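Local coordinates for 50S ribosomal protein L16 arginine hydroxylase (Escherichia coli, PDB 4CCL), which catalyses the iron(II)- and 2-oxoglutarate-dependent hydroxylation of an arginine side chain in ribosomal protein uL16, acting as a growth-regulating homodimeric oxygenase, at residues 49-53 and 64-68; 28-33 and 134-138; 107-111 and 274-278; 282-288 and 364-368. All coordinates share one frame; numbering follows the deposited sequence.

Contact 1. Residues 49-53 and 64-68; sequences VDSRL and SHGPF
R52 and H65 form an antiparallel non-hydrogen-bonded pair with CA atoms 4.4 Å apart, followed by L53 and S64 as a hydrogen-bonded pair. Both backbone bonds of the latter are made: L53 N to S64 O at 2.8 Å and S64 N to L53 O at 2.9 Å. One more rung lies past the end of strand 60-65, where G66 N donates to S51 O at 2.8 Å. G66 N stands 39° out of the plane of the S51 carbonyl; the peptide bond that follows, before P67, is cis. The segments are the ends, remote from the turn, of the beta hairpin 51-57/60-65, which forms one edge of the main antiparallel sheet of this JmjC oxygenase; strand 51-57 continues that sheet through a backbone bond between R52 and L82. R52 and H65 project from the same face and run side by side. R52 CB sits over the centre of the imidazole, 4.2 Å from the H65 centroid and 8° off its normal, a CH-pi contact. With R52 CG placed between backbone N and carbonyl carbon (chi1 51°), the chain continues along the ring, bringing CD to 3.9 Å from H65 CE1. F68 instead reaches back to L53 and S51: its CZ is 4.2 Å from L53 CG, its CE2 lies 3.7 Å from S51 OG, and one ring face rests against G66 CA. L81 of strand 79-83 also packs on F68.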
loop_
_atom_site.group_PDB
_atom_site.type_symbol
_atom_site.label_atom_id
_atom_site.label_comp_id
_atom_site.label_asym_id
_atom_site.label_seq_id
_atom_site.Cartn_x
_atom_site.Cartn_y
_atom_site.Cartn_z
ATOM N N VAL B 49 -15.888 -2.194 -25.034
ATOM C CA VAL B 49 -17.032 -2.087 -24.138
ATOM C C VAL B 49 -17.123 -3.275 -23.179
ATOM O O VAL B 49 -16.848 -4.414 -23.558
ATOM C CB VAL B 49 -18.343 -1.983 -24.947
ATOM C CG1 VAL B 49 -19.526 -1.712 -24.033
ATOM C CG2 VAL B 49 -18.225 -0.897 -26.000
ATOM N N ASP B 50 -17.512 -2.999 -21.936
ATOM C CA ASP B 50 -17.790 -4.050 -20.967
ATOM C C ASP B 50 -19.270 -4.387 -21.073
ATOM O O ASP B 50 -20.128 -3.569 -20.740
ATOM C CB ASP B 50 -17.450 -3.574 -19.546
ATOM C CG ASP B 50 -17.623 -4.668 -18.489
ATOM O OD1 ASP B 50 -18.349 -5.654 -18.731
ATOM O OD2 ASP B 50 -17.030 -4.534 -17.398
ATOM N N SER B 51 -19.561 -5.607 -21.509
ATOM C CA SER B 51 -20.936 -6.066 -21.642
ATOM C C SER B 51 -21.038 -7.535 -21.261
ATOM O O SER B 51 -20.045 -8.260 -21.291
ATOM C CB SER B 51 -21.446 -5.859 -23.070
ATOM O OG SER B 51 -20.678 -6.602 -24.002
ATOM N N ARG B 52 -22.239 -7.966 -20.891
ATOM C CA ARG B 52 -22.469 -9.366 -20.550
ATOM C C ARG B 52 -23.910 -9.810 -20.799
ATOM O O ARG B 52 -24.837 -9.006 -20.755
ATOM C CB ARG B 52 -22.068 -9.637 -19.096
ATOM C CG ARG B 52 -22.665 -8.672 -18.084
ATOM C CD ARG B 52 -21.953 -8.784 -16.739
ATOM N NE ARG B 52 -22.770 -9.448 -15.728
ATOM C CZ ARG B 52 -22.332 -9.777 -14.516
ATOM N NH1 ARG B 52 -21.081 -9.507 -14.166
ATOM N NH2 ARG B 52 -23.144 -10.378 -13.656
ATOM N N LEU B 53 -24.080 -11.100 -21.063
ATOM C CA LEU B 53 -25.391 -11.710 -21.200
ATOM C C LEU B 53 -25.671 -12.568 -19.981
ATOM O O LEU B 53 -24.867 -13.428 -19.615
ATOM C CB LEU B 53 -25.455 -12.582 -22.454
ATOM C CG LEU B 53 -26.130 -11.992 -23.691
ATOM C CD1 LEU B 53 -26.221 -13.043 -24.783
ATOM C CD2 LEU B 53 -27.506 -11.460 -23.341
ATOM N N SER B 64 -22.386 -14.978 -19.650
ATOM C CA SER B 64 -21.386 -14.913 -20.708
ATOM C C SER B 64 -20.860 -13.493 -20.875
ATOM O O SER B 64 -21.636 -12.558 -21.003
ATOM C CB SER B 64 -21.980 -15.404 -22.027
ATOM O OG SER B 64 -21.172 -15.018 -23.124
ATOM N N HIS B 65 -19.541 -13.330 -20.880
ATOM C CA HIS B 65 -18.958 -11.998 -21.027
ATOM C C HIS B 65 -18.676 -11.636 -22.483
ATOM O O HIS B 65 -18.141 -12.444 -23.241
ATOM C CB HIS B 65 -17.692 -11.853 -20.180
ATOM C CG HIS B 65 -17.886 -11.021 -18.946
ATOM N ND1 HIS B 65 -18.506 -11.510 -17.813
ATOM C CD2 HIS B 65 -17.554 -9.744 -18.677
ATOM C CE1 HIS B 65 -18.539 -10.560 -16.898
ATOM N NE2 HIS B 65 -17.969 -9.478 -17.389
ATOM N N GLY B 66 -19.043 -10.413 -22.862
ATOM C CA GLY B 66 -18.896 -9.946 -24.230
ATOM C C GLY B 66 -17.479 -9.543 -24.584
ATOM O O GLY B 66 -16.578 -9.669 -23.755
ATOM N N PRO B 67 -17.270 -9.033 -25.810
ATOM C CA PRO B 67 -18.260 -8.720 -26.854
ATOM C C PRO B 67 -18.864 -9.945 -27.553
ATOM O O PRO B 67 -18.524 -11.080 -27.224
ATOM C CB PRO B 67 -17.452 -7.891 -27.855
ATOM C CG PRO B 67 -16.058 -8.369 -27.692
ATOM C CD PRO B 67 -15.902 -8.685 -26.234
ATOM N N PHE B 68 -19.750 -9.697 -28.515
ATOM C CA PHE B 68 -20.486 -10.761 -29.196
ATOM C C PHE B 68 -20.539 -10.548 -30.706
ATOM O O PHE B 68 -20.669 -9.421 -31.177
ATOM C CB PHE B 68 -21.921 -10.831 -28.670
ATOM C CG PHE B 68 -22.024 -10.797 -27.174
ATOM C CD1 PHE B 68 -21.772 -11.932 -26.421
ATOM C CD2 PHE B 68 -22.376 -9.629 -26.517
ATOM C CE1 PHE B 68 -21.868 -11.903 -25.046
ATOM C CE2 PHE B 68 -22.475 -9.593 -25.141
ATOM C CZ PHE B 68 -22.223 -10.733 -24.402
#

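Contact 2. Residues 28-33 and 134-138; sequences FNNFID and IQGTG
F28 and F31 supply the apolar half of this contact, and both converge on I134 at the end of strand 131-135. The F28 ring turns its edge to the isoleucine, with CE2 3.9 Å from I134 CD1. F31 does the reverse, receiving I134 CG2 over one face at 4.0 Å from its CZ. The two branches of I134 are thus divided, CD1 meeting F28 alone while CG2 is shared by both rings. F31 CG lies anti to the backbone N (chi1 180°), which extends the ring across the strand end until CE2 is 3.6 Å from G136 CA. L96 adds to the same apolar cluster, touching F28 and I134.

The polar half belongs to D33. Its OD2 accepts the backbone N-H of T137 at 3.0 Å with an N-H...O angle of 159°, met on the syn side and 17° out of the carboxylate plane. The hydroxyl of Y198 is a second partner of D33 OD2, so two bonds hold this oxygen. G136 has no side chain, which lets D33 OD2 lie 3.3 Å from its CA, and T137 CG2 lies beside the other oxygen, D33 OD1. Within segment 134-138, Q135 NE2 donates to G136 O at 3.2 Å, while Q135 OE1 is hydrogen-bonded to N197 ND2.

A loop leaving edge strand 22-24 is in this way fastened to the end of an interior strand of the JmjC domain, whose antiparallel core belongs to the cupin-type double-stranded beta-helix class.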
loop_
_atom_site.group_PDB
_atom_site.type_symbol
_atom_site.label_atom_id
_atom_site.label_comp_id
_atom_site.label_asym_id
_atom_site.label_seq_id
_atom_site.Cartn_x
_atom_site.Cartn_y
_atom_site.Cartn_z
ATOM N N PHE B 28 -39.333 11.157 -15.223
ATOM C CA PHE B 28 -39.280 11.831 -16.508
ATOM C C PHE B 28 -40.652 11.762 -17.166
ATOM O O PHE B 28 -41.232 10.683 -17.291
ATOM C CB PHE B 28 -38.235 11.188 -17.418
ATOM C CG PHE B 28 -36.830 11.333 -16.922
ATOM C CD1 PHE B 28 -36.170 12.545 -17.020
ATOM C CD2 PHE B 28 -36.165 10.255 -16.360
ATOM C CE1 PHE B 28 -34.875 12.682 -16.564
ATOM C CE2 PHE B 28 -34.871 10.386 -15.903
ATOM C CZ PHE B 28 -34.225 11.601 -16.005
ATOM N N ASN B 29 -41.170 12.918 -17.571
ATOM C CA ASN B 29 -42.430 12.982 -18.302
ATOM C C ASN B 29 -42.198 12.767 -19.788
ATOM O O ASN B 29 -41.248 13.314 -20.353
ATOM C CB ASN B 29 -43.114 14.331 -18.087
ATOM C CG ASN B 29 -43.481 14.578 -16.639
ATOM O OD1 ASN B 29 -43.692 13.641 -15.869
ATOM N ND2 ASN B 29 -43.566 15.848 -16.262
ATOM N N ASN B 30 -43.083 11.993 -20.411
ATOM C CA ASN B 30 -42.959 11.616 -21.817
ATOM C C ASN B 30 -41.543 11.165 -22.130
ATOM O O ASN B 30 -40.843 11.792 -22.925
ATOM C CB ASN B 30 -43.348 12.786 -22.722
ATOM C CG ASN B 30 -44.716 13.344 -22.392
ATOM O OD1 ASN B 30 -44.846 14.497 -21.983
ATOM N ND2 ASN B 30 -45.747 12.525 -22.565
ATOM N N PHE B 31 -41.130 10.068 -21.508
ATOM C CA PHE B 31 -39.739 9.653 -21.576
ATOM C C PHE B 31 -39.402 9.061 -22.935
ATOM O O PHE B 31 -40.023 8.101 -23.388
ATOM C CB PHE B 31 -39.419 8.658 -20.461
ATOM C CG PHE B 31 -37.996 8.176 -20.470
ATOM C CD1 PHE B 31 -36.971 8.990 -20.014
ATOM C CD2 PHE B 31 -37.684 6.907 -20.929
ATOM C CE1 PHE B 31 -35.661 8.546 -20.023
ATOM C CE2 PHE B 31 -36.379 6.460 -20.938
ATOM C CZ PHE B 31 -35.368 7.279 -20.485
ATOM N N ILE B 32 -38.408 9.659 -23.580
ATOM C CA ILE B 32 -37.930 9.195 -24.870
ATOM C C ILE B 32 -36.545 8.603 -24.680
ATOM O O ILE B 32 -35.613 9.295 -24.270
ATOM C CB ILE B 32 -37.858 10.338 -25.886
ATOM C CG1 ILE B 32 -39.209 11.051 -25.971
ATOM C CG2 ILE B 32 -37.434 9.805 -27.243
ATOM C CD1 ILE B 32 -39.101 12.529 -26.274
ATOM N N ASP B 33 -36.427 7.310 -24.963
ATOM C CA ASP B 33 -35.179 6.592 -24.755
ATOM C C ASP B 33 -34.044 7.177 -25.585
ATOM O O ASP B 33 -34.214 7.450 -26.772
ATOM C CB ASP B 33 -35.363 5.108 -25.069
ATOM C CG ASP B 33 -36.357 4.439 -24.141
ATOM O OD1 ASP B 33 -37.475 4.972 -23.977
ATOM O OD2 ASP B 33 -36.018 3.386 -23.565
ATOM N N ILE B 134 -33.939 3.778 -14.073
ATOM C CA ILE B 134 -34.903 4.458 -14.926
ATOM C C ILE B 134 -35.541 3.487 -15.908
ATOM O O ILE B 134 -34.849 2.830 -16.685
ATOM C CB ILE B 134 -34.219 5.579 -15.734
ATOM C CG1 ILE B 134 -33.462 6.527 -14.803
ATOM C CG2 ILE B 134 -35.238 6.340 -16.569
ATOM C CD1 ILE B 134 -32.454 7.409 -15.516
ATOM N N GLN B 135 -36.867 3.404 -15.875
ATOM C CA GLN B 135 -37.591 2.569 -16.821
ATOM C C GLN B 135 -37.686 3.247 -18.183
ATOM O O GLN B 135 -38.140 4.386 -18.292
ATOM C CB GLN B 135 -38.990 2.236 -16.299
ATOM C CG GLN B 135 -39.824 1.392 -17.259
ATOM C CD GLN B 135 -39.269 -0.008 -17.444
ATOM O OE1 GLN B 135 -38.915 -0.680 -16.475
ATOM N NE2 GLN B 135 -39.184 -0.452 -18.693
ATOM N N GLY B 136 -37.243 2.531 -19.211
ATOM C CA GLY B 136 -37.352 2.964 -20.593
ATOM C C GLY B 136 -38.548 2.300 -21.249
ATOM O O GLY B 136 -39.571 2.083 -20.599
ATOM N N THR B 137 -38.428 1.999 -22.539
ATOM C CA THR B 137 -39.478 1.288 -23.263
ATOM C C THR B 137 -39.806 -0.031 -22.579
ATOM O O THR B 137 -38.929 -0.679 -22.008
ATOM C CB THR B 137 -39.054 0.948 -24.705
ATOM O OG1 THR B 137 -38.015 -0.040 -24.676
ATOM C CG2 THR B 137 -38.559 2.182 -25.434
ATOM N N GLY B 138 -41.074 -0.423 -22.638
ATOM C CA GLY B 138 -41.511 -1.676 -22.057
ATOM C C GLY B 138 -41.843 -1.553 -20.587
ATOM O O GLY B 138 -42.042 -0.449 -20.080
#

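Contact 3. Residues 107-111 and 274-278; sequences RIDDL and QSRHE
D109 and D110, neighbours on strand 108-116, both point their carboxylates at the loop 274-278 and hold it by a salt bridge and a histidine-carboxylate hydrogen bond. The strand belongs to the JmjC sheet and the loop to the ROXA-like winged-helix region, so the contact joins two parts of the fold. R276 can be followed outward as it crosses D109 at about a right angle. Its CB lies 4.0 Å from D109 OD1, and CG and CD keep beside the same oxygen, CD at 3.9 Å. A bend at chi3 (67°) then swings the guanidinium to the other oxygen: CZ is 3.7 Å from D109 OD2, and NH1 closes the salt bridge to it at 2.5 Å, a shortness not to be read as strength at this resolution. The carboxylate and guanidinium planes are 64° apart, and NH1 alone makes the bridge. H277 meets D110 differently. Its ND1 donates to D110 OD2 at 2.9 Å along a nearly straight line (172°), with the oxygen in the ring plane and approached on its anti side. An alanine in place of H277 removes that donor, which would probably leave D110 OD2 without its direct bond to the loop and open a gap beside H88 and Q84. The other oxygen, D110 OD1, is hydrogen-bonded to N87 ND2 and lies 2.9 Å from a water that is also 2.9 Å from S275 OG.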
loop_
_atom_site.group_PDB
_atom_site.type_symbol
_atom_site.label_atom_id
_atom_site.label_comp_id
_atom_site.label_asym_id
_atom_site.label_seq_id
_atom_site.Cartn_x
_atom_site.Cartn_y
_atom_site.Cartn_z
ATOM N N ARG B 107 -19.292 11.670 -6.417
ATOM C CA ARG B 107 -20.005 10.477 -5.963
ATOM C C ARG B 107 -20.668 9.678 -7.089
ATOM O O ARG B 107 -20.933 8.486 -6.933
ATOM C CB ARG B 107 -21.045 10.850 -4.905
ATOM C CG ARG B 107 -20.447 11.320 -3.586
ATOM C CD ARG B 107 -20.084 10.152 -2.685
ATOM N NE ARG B 107 -21.266 9.564 -2.062
ATOM C CZ ARG B 107 -21.861 8.448 -2.476
ATOM N NH1 ARG B 107 -21.381 7.785 -3.518
ATOM N NH2 ARG B 107 -22.931 7.992 -1.842
ATOM N N ILE B 108 -20.929 10.325 -8.221
ATOM C CA ILE B 108 -21.615 9.654 -9.326
ATOM C C ILE B 108 -20.627 8.778 -10.097
ATOM O O ILE B 108 -19.439 9.090 -10.174
ATOM C CB ILE B 108 -22.335 10.662 -10.265
ATOM C CG1 ILE B 108 -23.521 9.996 -10.965
ATOM C CG2 ILE B 108 -21.373 11.270 -11.277
ATOM C CD1 ILE B 108 -24.277 10.916 -11.909
ATOM N N ASP B 109 -21.107 7.668 -10.649
ATOM C CA ASP B 109 -20.208 6.751 -11.340
ATOM C C ASP B 109 -20.373 6.787 -12.854
ATOM O O ASP B 109 -19.567 7.408 -13.546
ATOM C CB ASP B 109 -20.405 5.318 -10.831
ATOM C CG ASP B 109 -19.361 4.357 -11.374
ATOM O OD1 ASP B 109 -18.305 4.829 -11.843
ATOM O OD2 ASP B 109 -19.589 3.129 -11.324
ATOM N N ASP B 110 -21.440 6.161 -13.347
ATOM C CA ASP B 110 -21.682 6.004 -14.781
ATOM C C ASP B 110 -23.099 5.495 -15.052
ATOM O O ASP B 110 -23.866 5.239 -14.123
ATOM C CB ASP B 110 -20.667 5.037 -15.404
ATOM C CG ASP B 110 -19.360 5.714 -15.776
ATOM O OD1 ASP B 110 -19.404 6.829 -16.337
ATOM O OD2 ASP B 110 -18.290 5.141 -15.483
ATOM N N LEU B 111 -23.419 5.324 -16.333
ATOM C CA LEU B 111 -24.740 4.883 -16.770
ATOM C C LEU B 111 -24.646 3.499 -17.409
ATOM O O LEU B 111 -24.044 3.347 -18.474
ATOM C CB LEU B 111 -25.304 5.891 -17.783
ATOM C CG LEU B 111 -26.800 5.970 -18.132
ATOM C CD1 LEU B 111 -27.304 4.760 -18.894
ATOM C CD2 LEU B 111 -27.632 6.180 -16.889
ATOM N N GLN B 274 -10.351 9.680 -11.689
ATOM C CA GLN B 274 -10.252 8.557 -12.618
ATOM C C GLN B 274 -11.567 7.780 -12.696
ATOM O O GLN B 274 -12.254 7.599 -11.690
ATOM C CB GLN B 274 -9.107 7.624 -12.212
ATOM C CG GLN B 274 -7.909 7.672 -13.148
ATOM C CD GLN B 274 -6.620 7.243 -12.471
ATOM O OE1 GLN B 274 -5.822 6.503 -13.044
ATOM N NE2 GLN B 274 -6.408 7.716 -11.247
ATOM N N SER B 275 -11.915 7.331 -13.898
ATOM C CA SER B 275 -13.152 6.586 -14.116
ATOM C C SER B 275 -12.968 5.081 -13.911
ATOM O O SER B 275 -11.932 4.518 -14.267
ATOM C CB SER B 275 -13.705 6.862 -15.517
ATOM O OG SER B 275 -14.900 6.137 -15.749
ATOM N N ARG B 276 -13.982 4.439 -13.340
ATOM C CA ARG B 276 -13.945 3.000 -13.093
ATOM C C ARG B 276 -14.079 2.183 -14.377
ATOM O O ARG B 276 -13.829 0.977 -14.378
ATOM C CB ARG B 276 -15.033 2.595 -12.092
ATOM C CG ARG B 276 -14.734 2.988 -10.650
ATOM C CD ARG B 276 -15.899 2.677 -9.713
ATOM N NE ARG B 276 -16.143 1.244 -9.563
ATOM C CZ ARG B 276 -17.121 0.581 -10.172
ATOM N NH1 ARG B 276 -17.955 1.220 -10.981
ATOM N NH2 ARG B 276 -17.267 -0.721 -9.971
ATOM N N HIS B 277 -14.471 2.836 -15.466
ATOM C CA HIS B 277 -14.576 2.165 -16.758
ATOM C C HIS B 277 -13.716 2.854 -17.813
ATOM O O HIS B 277 -13.347 4.019 -17.663
ATOM C CB HIS B 277 -16.031 2.108 -17.226
ATOM C CG HIS B 277 -16.963 1.484 -16.233
ATOM N ND1 HIS B 277 -17.809 2.231 -15.440
ATOM C CD2 HIS B 277 -17.177 0.192 -15.904
ATOM C CE1 HIS B 277 -18.506 1.420 -14.666
ATOM N NE2 HIS B 277 -18.145 0.178 -14.924
ATOM N N GLU B 278 -13.409 2.127 -18.883
ATOM C CA GLU B 278 -12.559 2.646 -19.948
ATOM C C GLU B 278 -13.231 3.784 -20.717
ATOM O O GLU B 278 -14.354 3.644 -21.209
ATOM C CB GLU B 278 -12.169 1.516 -20.905
ATOM C CG GLU B 278 -11.266 1.950 -22.047
ATOM C CD GLU B 278 -10.708 0.779 -22.831
ATOM O OE1 GLU B 278 -11.491 0.098 -23.528
ATOM O OE2 GLU B 278 -9.484 0.542 -22.752
HETATM O O HOH W 1 -16.587 6.543 -12.779
HETATM O O HOH W 2 -17.023 7.995 -15.075
#

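Contact 4. Residues 282-288 and 364-368; sequences APPEPPY and VNSGY
N365 and Y288 satisfy each other through two hydrogen bonds between one side-chain amide and one residue's backbone. N365 OD1 accepts the N-H of Y288 at 2.6 Å, the donor standing 35° above the plane of the amide carbonyl. N365 ND2 donates to Y288 O at 3.1 Å, and this bond lies in the carbonyl plane, on a lone pair. Having CG beside its own backbone N (chi1 -68°) carries the amide across to the loop, and gripping it at both O and N fixes its rotation. An alanine at N365 takes both groups away and would probably leave the N-H and carbonyl of Y288 without these mates, setting the loop free to shift.

At the start of segment 282-288 a water bridges the segments, accepting from A282 N at 3.0 Å and donating to G367 O at 2.8 Å. Between these polar ends the prolines P283 and P284 bring no N-H, and meet the helix end by carbon atoms: P283 CB is 3.2 Å from N365 O, and P284 CD lies 3.3 Å from V364 O. V364 O already accepts from G367 N at 2.9 Å. V364 CG1 packs over one face of the Y288 ring, 4.1 Å from CD1, toward the rim, while N365 OD1 sits at that ring's edge.

G367, the first residue to leave helical angles after helix 354-365, has positive phi (100°) and two bonds back into the last turn, a Schellman motif, and the proline-rich loop before helix 290-298 lies against this C-terminal cap within the ROXA-like winged-helix region.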
loop_
_atom_site.group_PDB
_atom_site.type_symbol
_atom_site.label_atom_id
_atom_site.label_comp_id
_atom_site.label_asym_id
_atom_site.label_seq_id
_atom_site.Cartn_x
_atom_site.Cartn_y
_atom_site.Cartn_z
ATOM N N ALA B 282 -9.343 9.058 -28.163
ATOM C CA ALA B 282 -8.748 9.183 -29.484
ATOM C C ALA B 282 -8.095 10.547 -29.652
ATOM O O ALA B 282 -8.723 11.477 -30.160
ATOM C CB ALA B 282 -9.794 8.961 -30.557
ATOM N N PRO B 283 -6.834 10.676 -29.208
ATOM C CA PRO B 283 -6.063 11.912 -29.365
ATOM C C PRO B 283 -6.094 12.365 -30.817
ATOM O O PRO B 283 -5.992 11.519 -31.705
ATOM C CB PRO B 283 -4.644 11.486 -28.983
ATOM C CG PRO B 283 -4.838 10.342 -28.054
ATOM C CD PRO B 283 -6.044 9.611 -28.567
ATOM N N PRO B 284 -6.259 13.678 -31.052
ATOM C CA PRO B 284 -6.361 14.231 -32.407
ATOM C C PRO B 284 -5.195 13.731 -33.245
ATOM O O PRO B 284 -4.063 13.804 -32.769
ATOM C CB PRO B 284 -6.219 15.734 -32.171
ATOM C CG PRO B 284 -6.752 15.945 -30.793
ATOM C CD PRO B 284 -6.373 14.717 -30.013
ATOM N N GLU B 285 -5.462 13.226 -34.449
ATOM C CA GLU B 285 -4.445 12.467 -35.181
ATOM C C GLU B 285 -3.161 13.276 -35.434
ATOM O O GLU B 285 -2.091 12.864 -34.999
ATOM C CB GLU B 285 -5.011 11.836 -36.465
ATOM N N PRO B 286 -3.236 14.404 -36.153
ATOM C CA PRO B 286 -2.138 15.318 -35.835
ATOM C C PRO B 286 -2.463 16.044 -34.535
ATOM O O PRO B 286 -3.635 16.303 -34.290
ATOM C CB PRO B 286 -2.126 16.280 -37.019
ATOM C CG PRO B 286 -3.529 16.301 -37.492
ATOM C CD PRO B 286 -4.078 14.916 -37.255
ATOM N N PRO B 287 -1.456 16.333 -33.701
ATOM C CA PRO B 287 -1.737 17.144 -32.510
ATOM C C PRO B 287 -2.080 18.592 -32.863
ATOM O O PRO B 287 -1.696 19.069 -33.932
ATOM C CB PRO B 287 -0.420 17.087 -31.732
ATOM C CG PRO B 287 0.211 15.811 -32.170
ATOM C CD PRO B 287 -0.140 15.675 -33.624
ATOM N N TYR B 288 -2.800 19.271 -31.975
ATOM C CA TYR B 288 -3.151 20.675 -32.171
ATOM C C TYR B 288 -2.007 21.598 -31.776
ATOM O O TYR B 288 -1.293 21.343 -30.805
ATOM C CB TYR B 288 -4.372 21.054 -31.329
ATOM C CG TYR B 288 -5.718 20.701 -31.921
ATOM C CD1 TYR B 288 -6.178 19.393 -31.924
ATOM C CD2 TYR B 288 -6.538 21.685 -32.459
ATOM C CE1 TYR B 288 -7.414 19.070 -32.454
ATOM C CE2 TYR B 288 -7.775 21.375 -32.989
ATOM C CZ TYR B 288 -8.208 20.066 -32.986
ATOM O OH TYR B 288 -9.440 19.753 -33.515
ATOM N N VAL B 364 -6.721 18.951 -24.897
ATOM C CA VAL B 364 -7.402 18.568 -26.129
ATOM C C VAL B 364 -6.623 17.485 -26.880
ATOM O O VAL B 364 -7.195 16.486 -27.318
ATOM C CB VAL B 364 -7.652 19.783 -27.047
ATOM C CG1 VAL B 364 -8.236 19.341 -28.380
ATOM C CG2 VAL B 364 -8.581 20.777 -26.364
ATOM N N ASN B 365 -5.313 17.681 -27.010
ATOM C CA ASN B 365 -4.444 16.695 -27.651
ATOM C C ASN B 365 -4.437 15.347 -26.927
ATOM O O ASN B 365 -4.110 14.320 -27.518
ATOM C CB ASN B 365 -3.016 17.235 -27.779
ATOM C CG ASN B 365 -2.916 18.387 -28.757
ATOM O OD1 ASN B 365 -3.736 18.513 -29.662
ATOM N ND2 ASN B 365 -1.906 19.235 -28.580
ATOM N N SER B 366 -4.802 15.360 -25.649
ATOM C CA SER B 366 -4.895 14.138 -24.857
ATOM C C SER B 366 -6.178 13.375 -25.178
ATOM O O SER B 366 -6.292 12.183 -24.887
ATOM C CB SER B 366 -4.851 14.464 -23.361
ATOM O OG SER B 366 -3.658 13.990 -22.764
ATOM N N GLY B 367 -7.138 14.076 -25.775
ATOM C CA GLY B 367 -8.412 13.487 -26.147
ATOM C C GLY B 367 -9.522 13.801 -25.160
ATOM O O GLY B 367 -10.662 13.370 -25.333
ATOM N N TYR B 368 -9.191 14.570 -24.128
ATOM C CA TYR B 368 -10.123 14.827 -23.035
ATOM C C TYR B 368 -11.230 15.807 -23.435
ATOM O O TYR B 368 -12.326 15.779 -22.876
ATOM C CB TYR B 368 -9.371 15.317 -21.794
ATOM C CG TYR B 368 -8.385 14.315 -21.222
ATOM C CD1 TYR B 368 -8.380 12.990 -21.645
ATOM C CD2 TYR B 368 -7.467 14.691 -20.251
ATOM C CE1 TYR B 368 -7.485 12.076 -21.125
ATOM C CE2 TYR B 368 -6.569 13.779 -19.723
ATOM C CZ TYR B 368 -6.583 12.476 -20.164
ATOM O OH TYR B 368 -5.690 11.573 -19.639
HETATM O O HOH W 3 -10.945 11.511 -27.407
#

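Contacts 1, 2 and 3 all reach the same antiparallel sheet. Contact 1 lies at its surface edge and is knit by regular backbone pairing; the other three are partly buried. Contact 2 joins a loop to an interior strand by aromatic packing and one carboxylate bond; contacts 1 and 2 are about 16 Å apart at their nearest atoms. Contact 3, close to the centre of the chain, relies on a salt bridge, a histidine-carboxylate hydrogen bond and waters, and brings winged-helix residues to the sheet. Contact 4 stays within the winged-helix region, its centre about 22 Å from that of contact 3, although residues 274-278 and 282-288 belong to one loop; there an amide and prolines replace charges.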